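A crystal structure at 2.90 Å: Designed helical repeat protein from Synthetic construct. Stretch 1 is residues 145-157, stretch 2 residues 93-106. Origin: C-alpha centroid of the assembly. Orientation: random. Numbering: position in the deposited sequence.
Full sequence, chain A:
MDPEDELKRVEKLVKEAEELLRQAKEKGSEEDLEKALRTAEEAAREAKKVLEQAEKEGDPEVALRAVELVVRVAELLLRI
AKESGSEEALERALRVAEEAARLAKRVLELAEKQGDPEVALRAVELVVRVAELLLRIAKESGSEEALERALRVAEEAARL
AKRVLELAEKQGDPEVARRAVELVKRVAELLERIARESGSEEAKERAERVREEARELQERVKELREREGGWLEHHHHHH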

# COMPACT_ATOMS: atom_id res chain seq x y z
N GLU A 145 17.42 -0.26 6.47
CA GLU A 145 16.69 -1.38 5.88
C GLU A 145 15.26 -0.99 5.51
O GLU A 145 14.72 -1.43 4.50
CB GLU A 145 16.66 -2.58 6.83
CG GLU A 145 18.02 -3.20 7.10
CD GLU A 145 17.94 -4.41 8.01
OE1 GLU A 145 16.89 -4.60 8.64
OE2 GLU A 145 18.93 -5.17 8.08
N ALA A 146 14.65 -0.15 6.35
CA ALA A 146 13.29 0.32 6.11
C ALA A 146 13.25 1.21 4.87
O ALA A 146 12.26 1.21 4.13
CB ALA A 146 12.77 1.06 7.32
N LEU A 147 14.31 1.98 4.65
CA LEU A 147 14.42 2.84 3.48
C LEU A 147 14.63 2.01 2.22
O LEU A 147 14.01 2.26 1.18
CB LEU A 147 15.55 3.85 3.66
CG LEU A 147 15.80 4.84 2.52
CD1 LEU A 147 16.01 6.24 3.07
CD2 LEU A 147 17.01 4.41 1.69
N GLU A 148 15.52 1.02 2.31
CA GLU A 148 15.76 0.09 1.22
C GLU A 148 14.45 -0.58 0.80
O GLU A 148 14.11 -0.60 -0.39
CB GLU A 148 16.78 -0.98 1.63
CG GLU A 148 18.13 -0.42 2.05
CD GLU A 148 18.92 0.16 0.90
OE1 GLU A 148 19.23 -0.60 -0.05
OE2 GLU A 148 19.24 1.36 0.93
N ARG A 149 13.74 -1.10 1.79
CA ARG A 149 12.45 -1.74 1.56
C ARG A 149 11.46 -0.76 0.94
O ARG A 149 10.70 -1.12 0.04
CB ARG A 149 11.88 -2.29 2.87
CG ARG A 149 10.67 -3.20 2.69
CD ARG A 149 11.05 -4.46 1.93
NE ARG A 149 12.03 -5.26 2.65
CZ ARG A 149 11.72 -6.32 3.40
NH1 ARG A 149 10.46 -6.71 3.51
NH2 ARG A 149 12.68 -6.99 4.02
N ALA A 150 11.48 0.48 1.43
CA ALA A 150 10.63 1.54 0.90
C ALA A 150 10.84 1.73 -0.60
O ALA A 150 9.91 1.54 -1.39
CB ALA A 150 10.89 2.85 1.64
N LEU A 151 12.05 2.12 -0.98
CA LEU A 151 12.40 2.33 -2.38
C LEU A 151 12.09 1.11 -3.24
O LEU A 151 11.56 1.22 -4.35
CB LEU A 151 13.88 2.70 -2.51
CG LEU A 151 14.37 3.89 -1.69
CD1 LEU A 151 15.86 4.10 -1.87
CD2 LEU A 151 13.60 5.15 -2.06
N ARG A 152 12.43 -0.07 -2.71
CA ARG A 152 12.18 -1.33 -3.39
C ARG A 152 10.70 -1.50 -3.73
O ARG A 152 10.34 -1.78 -4.87
CB ARG A 152 12.66 -2.50 -2.53
CG ARG A 152 13.20 -3.70 -3.30
CD ARG A 152 12.09 -4.64 -3.75
NE ARG A 152 11.76 -4.47 -5.16
CZ ARG A 152 10.99 -5.31 -5.85
NH1 ARG A 152 10.46 -6.37 -5.25
NH2 ARG A 152 10.75 -5.09 -7.13
N VAL A 153 9.85 -1.30 -2.72
CA VAL A 153 8.41 -1.40 -2.89
C VAL A 153 7.89 -0.35 -3.88
O VAL A 153 7.02 -0.64 -4.70
CB VAL A 153 7.68 -1.25 -1.54
CG1 VAL A 153 6.19 -1.02 -1.74
CG2 VAL A 153 7.92 -2.48 -0.68
N ALA A 154 8.43 0.86 -3.79
CA ALA A 154 8.10 1.94 -4.72
C ALA A 154 8.32 1.52 -6.17
O ALA A 154 7.38 1.45 -6.98
CB ALA A 154 8.90 3.19 -4.40
N GLU A 155 9.58 1.24 -6.51
CA GLU A 155 9.93 0.82 -7.86
C GLU A 155 9.15 -0.43 -8.28
O GLU A 155 8.82 -0.60 -9.46
CB GLU A 155 11.44 0.56 -7.97
CG GLU A 155 11.92 0.32 -9.39
CD GLU A 155 13.42 0.13 -9.48
OE1 GLU A 155 14.09 0.15 -8.42
OE2 GLU A 155 13.94 -0.03 -10.61
N GLU A 156 8.85 -1.30 -7.32
CA GLU A 156 8.05 -2.49 -7.58
C GLU A 156 6.65 -2.10 -8.06
O GLU A 156 6.14 -2.67 -9.03
CB GLU A 156 7.95 -3.37 -6.34
CG GLU A 156 7.10 -4.61 -6.53
CD GLU A 156 7.01 -5.46 -5.27
OE1 GLU A 156 7.54 -5.03 -4.22
OE2 GLU A 156 6.40 -6.55 -5.33
N ALA A 157 6.04 -1.14 -7.38
CA ALA A 157 4.73 -0.64 -7.76
C ALA A 157 4.79 -0.02 -9.15
O ALA A 157 3.93 -0.27 -10.00
CB ALA A 157 4.23 0.38 -6.75
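Stretch 2, residues 93-106: ALRVAEEAARLAKR

Stretch 2 is helical throughout, as is stretch 1, and both helices continue beyond the residues considered here. They run in nearly the same direction, with 14° between their N-to-C axes and a closest axial approach of 11.6 Å. That spacing is wide for helices, and the contact is correspondingly light: only 268 Å² is buried, both sides summed. The register is set by Leu-94 beside Ala-146 (CA to CA 7.8 Å), Glu-98 beside Arg-149 (CA to CA 8.3 Å) and Ala-101 beside Val-153 (CA to CA 7.4 Å).

Backbone hydrogen bonds form within each helix. In stretch 2, Ala-97 N donates to Ala-93 O at 2.9 Å, and in stretch 1, Arg-149 N donates to Glu-145 O at 2.9 Å; the same i-to-i+4 pattern recurs along both helices except at Arg-102 N, which lies 3.6 Å from Glu-98 O. No hydrogen bond crosses the interface; the contacts are between side chains, two apolar and the rest charged.

The apolar part consists of two loose touches. Leu-94, with chi1 t and chi2 p, brings CD1 to 4.5 Å from Ala-146 CB. Farther along, Ala-101 CB lies 4.5 Å from Val-153 CG2, both CA-to-CB bonds pointing toward the opposing helix. Pairing a small alanine with a branched residue suits these apolar places, buried except for the partly exposed Leu-94, where neither side has a polar side-chain group to satisfy.

Between these touches lies the one salt bridge across the stretches, Glu-98 OE2 to Arg-149 NH1 at 3.2 Å. The CA-to-CB bond of Glu-98 points sideways, but its side chain carries the carboxylate nearer, and Glu-98 OE1 lies over one face of the Arg-149 guanidinium. Long, flexible side chains suit this gap because they can span it. Arg-102 NH2 comes within 4.4 Å of Arg-149 NH1, a proximity of like charges. Arg-102 has its own partner within stretch 2: its NH1 donates to Glu-99 OE1 at 2.8 Å in a salt-bridged hydrogen bond, while Glu-99 OE2 is satisfied elsewhere in the structure.

At the C-terminal end of the contact, the CA-to-CB bond of Lys-105 points toward stretch 1, and with all four chi angles t the side chain is extended. Its methylene CD lies 3.8 Å from Glu-156 OE2, whereas NZ is 4.2 Å from that same OE2, attractive in charge but beyond a salt bridge. Glu-156 also balances charge within its own helix: OE1 is 3.4 Å from Arg-152 NH1, yet lies well out of the guanidinium plane, so no N-H points at it.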

# COMPACT_ATOMS: atom_id res chain seq x y z
N ALA A 93 4.48 -2.32 13.18
CA ALA A 93 3.98 -1.48 12.10
C ALA A 93 4.71 -1.78 10.80
O ALA A 93 4.09 -1.91 9.73
CB ALA A 93 4.13 -0.01 12.46
N LEU A 94 6.03 -1.91 10.89
CA LEU A 94 6.86 -2.27 9.75
C LEU A 94 6.42 -3.60 9.14
O LEU A 94 6.25 -3.70 7.92
CB LEU A 94 8.33 -2.34 10.17
CG LEU A 94 9.35 -2.72 9.09
CD1 LEU A 94 9.30 -1.74 7.93
CD2 LEU A 94 10.75 -2.77 9.68
N ARG A 95 6.23 -4.60 9.99
CA ARG A 95 5.82 -5.93 9.54
C ARG A 95 4.46 -5.89 8.84
O ARG A 95 4.30 -6.47 7.77
CB ARG A 95 5.76 -6.90 10.73
CG ARG A 95 7.11 -7.16 11.39
CD ARG A 95 8.11 -7.73 10.41
NE ARG A 95 9.40 -8.02 11.04
CZ ARG A 95 10.38 -7.13 11.18
NH1 ARG A 95 10.23 -5.90 10.71
NH2 ARG A 95 11.51 -7.48 11.77
N VAL A 96 3.50 -5.22 9.45
CA VAL A 96 2.16 -5.12 8.89
C VAL A 96 2.18 -4.38 7.55
O VAL A 96 1.44 -4.73 6.63
CB VAL A 96 1.19 -4.42 9.86
CG1 VAL A 96 -0.17 -4.20 9.22
CG2 VAL A 96 1.03 -5.24 11.13
N ALA A 97 3.04 -3.37 7.43
CA ALA A 97 3.20 -2.66 6.17
C ALA A 97 3.77 -3.58 5.08
O ALA A 97 3.22 -3.68 3.97
CB ALA A 97 4.09 -1.44 6.35
N GLU A 98 4.87 -4.25 5.42
CA GLU A 98 5.52 -5.19 4.51
C GLU A 98 4.55 -6.27 4.03
O GLU A 98 4.59 -6.68 2.87
CB GLU A 98 6.74 -5.83 5.17
CG GLU A 98 7.89 -4.88 5.44
CD GLU A 98 9.07 -5.57 6.11
OE1 GLU A 98 10.06 -4.88 6.44
OE2 GLU A 98 9.00 -6.80 6.31
N GLU A 99 3.69 -6.72 4.94
CA GLU A 99 2.66 -7.69 4.59
C GLU A 99 1.64 -7.06 3.64
O GLU A 99 1.27 -7.66 2.63
CB GLU A 99 1.96 -8.22 5.84
CG GLU A 99 0.88 -9.25 5.58
CD GLU A 99 1.43 -10.59 5.15
OE1 GLU A 99 2.63 -10.85 5.38
OE2 GLU A 99 0.67 -11.40 4.57
N ALA A 100 1.21 -5.85 3.97
CA ALA A 100 0.23 -5.12 3.18
C ALA A 100 0.69 -4.97 1.73
O ALA A 100 -0.12 -5.02 0.81
CB ALA A 100 -0.04 -3.76 3.79
N ALA A 101 1.99 -4.79 1.55
CA ALA A 101 2.57 -4.73 0.20
C ALA A 101 2.24 -5.98 -0.63
O ALA A 101 1.53 -5.91 -1.64
CB ALA A 101 4.07 -4.53 0.28
N ARG A 102 2.77 -7.12 -0.19
CA ARG A 102 2.61 -8.37 -0.92
C ARG A 102 1.14 -8.79 -1.03
O ARG A 102 0.74 -9.40 -2.02
CB ARG A 102 3.44 -9.48 -0.27
CG ARG A 102 3.09 -9.78 1.17
CD ARG A 102 4.03 -10.83 1.76
NE ARG A 102 5.37 -10.29 1.99
CZ ARG A 102 5.85 -9.94 3.18
NH1 ARG A 102 5.09 -10.07 4.26
NH2 ARG A 102 7.08 -9.46 3.29
N LEU A 103 0.34 -8.45 -0.02
CA LEU A 103 -1.09 -8.71 -0.08
C LEU A 103 -1.74 -7.88 -1.18
O LEU A 103 -2.60 -8.37 -1.92
CB LEU A 103 -1.76 -8.42 1.27
CG LEU A 103 -1.39 -9.32 2.45
CD1 LEU A 103 -2.34 -9.10 3.61
CD2 LEU A 103 -1.37 -10.79 2.03
N ALA A 104 -1.32 -6.63 -1.29
CA ALA A 104 -1.79 -5.76 -2.36
C ALA A 104 -1.39 -6.32 -3.72
O ALA A 104 -2.14 -6.22 -4.69
CB ALA A 104 -1.26 -4.35 -2.18
N LYS A 105 -0.20 -6.90 -3.78
CA LYS A 105 0.24 -7.57 -5.01
C LYS A 105 -0.67 -8.76 -5.34
O LYS A 105 -1.00 -8.99 -6.50
CB LYS A 105 1.70 -8.04 -4.88
CG LYS A 105 2.24 -8.68 -6.15
CD LYS A 105 3.67 -9.15 -5.98
CE LYS A 105 4.19 -9.81 -7.25
NZ LYS A 105 5.58 -10.30 -7.10
N ARG A 106 -1.07 -9.49 -4.30
CA ARG A 106 -1.99 -10.61 -4.48
C ARG A 106 -3.34 -10.12 -4.99
O ARG A 106 -3.99 -10.79 -5.80
CB ARG A 106 -2.15 -11.38 -3.16
CG ARG A 106 -0.88 -12.10 -2.72
CD ARG A 106 -0.97 -12.59 -1.28
NE ARG A 106 -1.93 -13.67 -1.11
CZ ARG A 106 -2.10 -14.34 0.03
NH1 ARG A 106 -1.36 -14.05 1.09
NH2 ARG A 106 -2.99 -15.32 0.10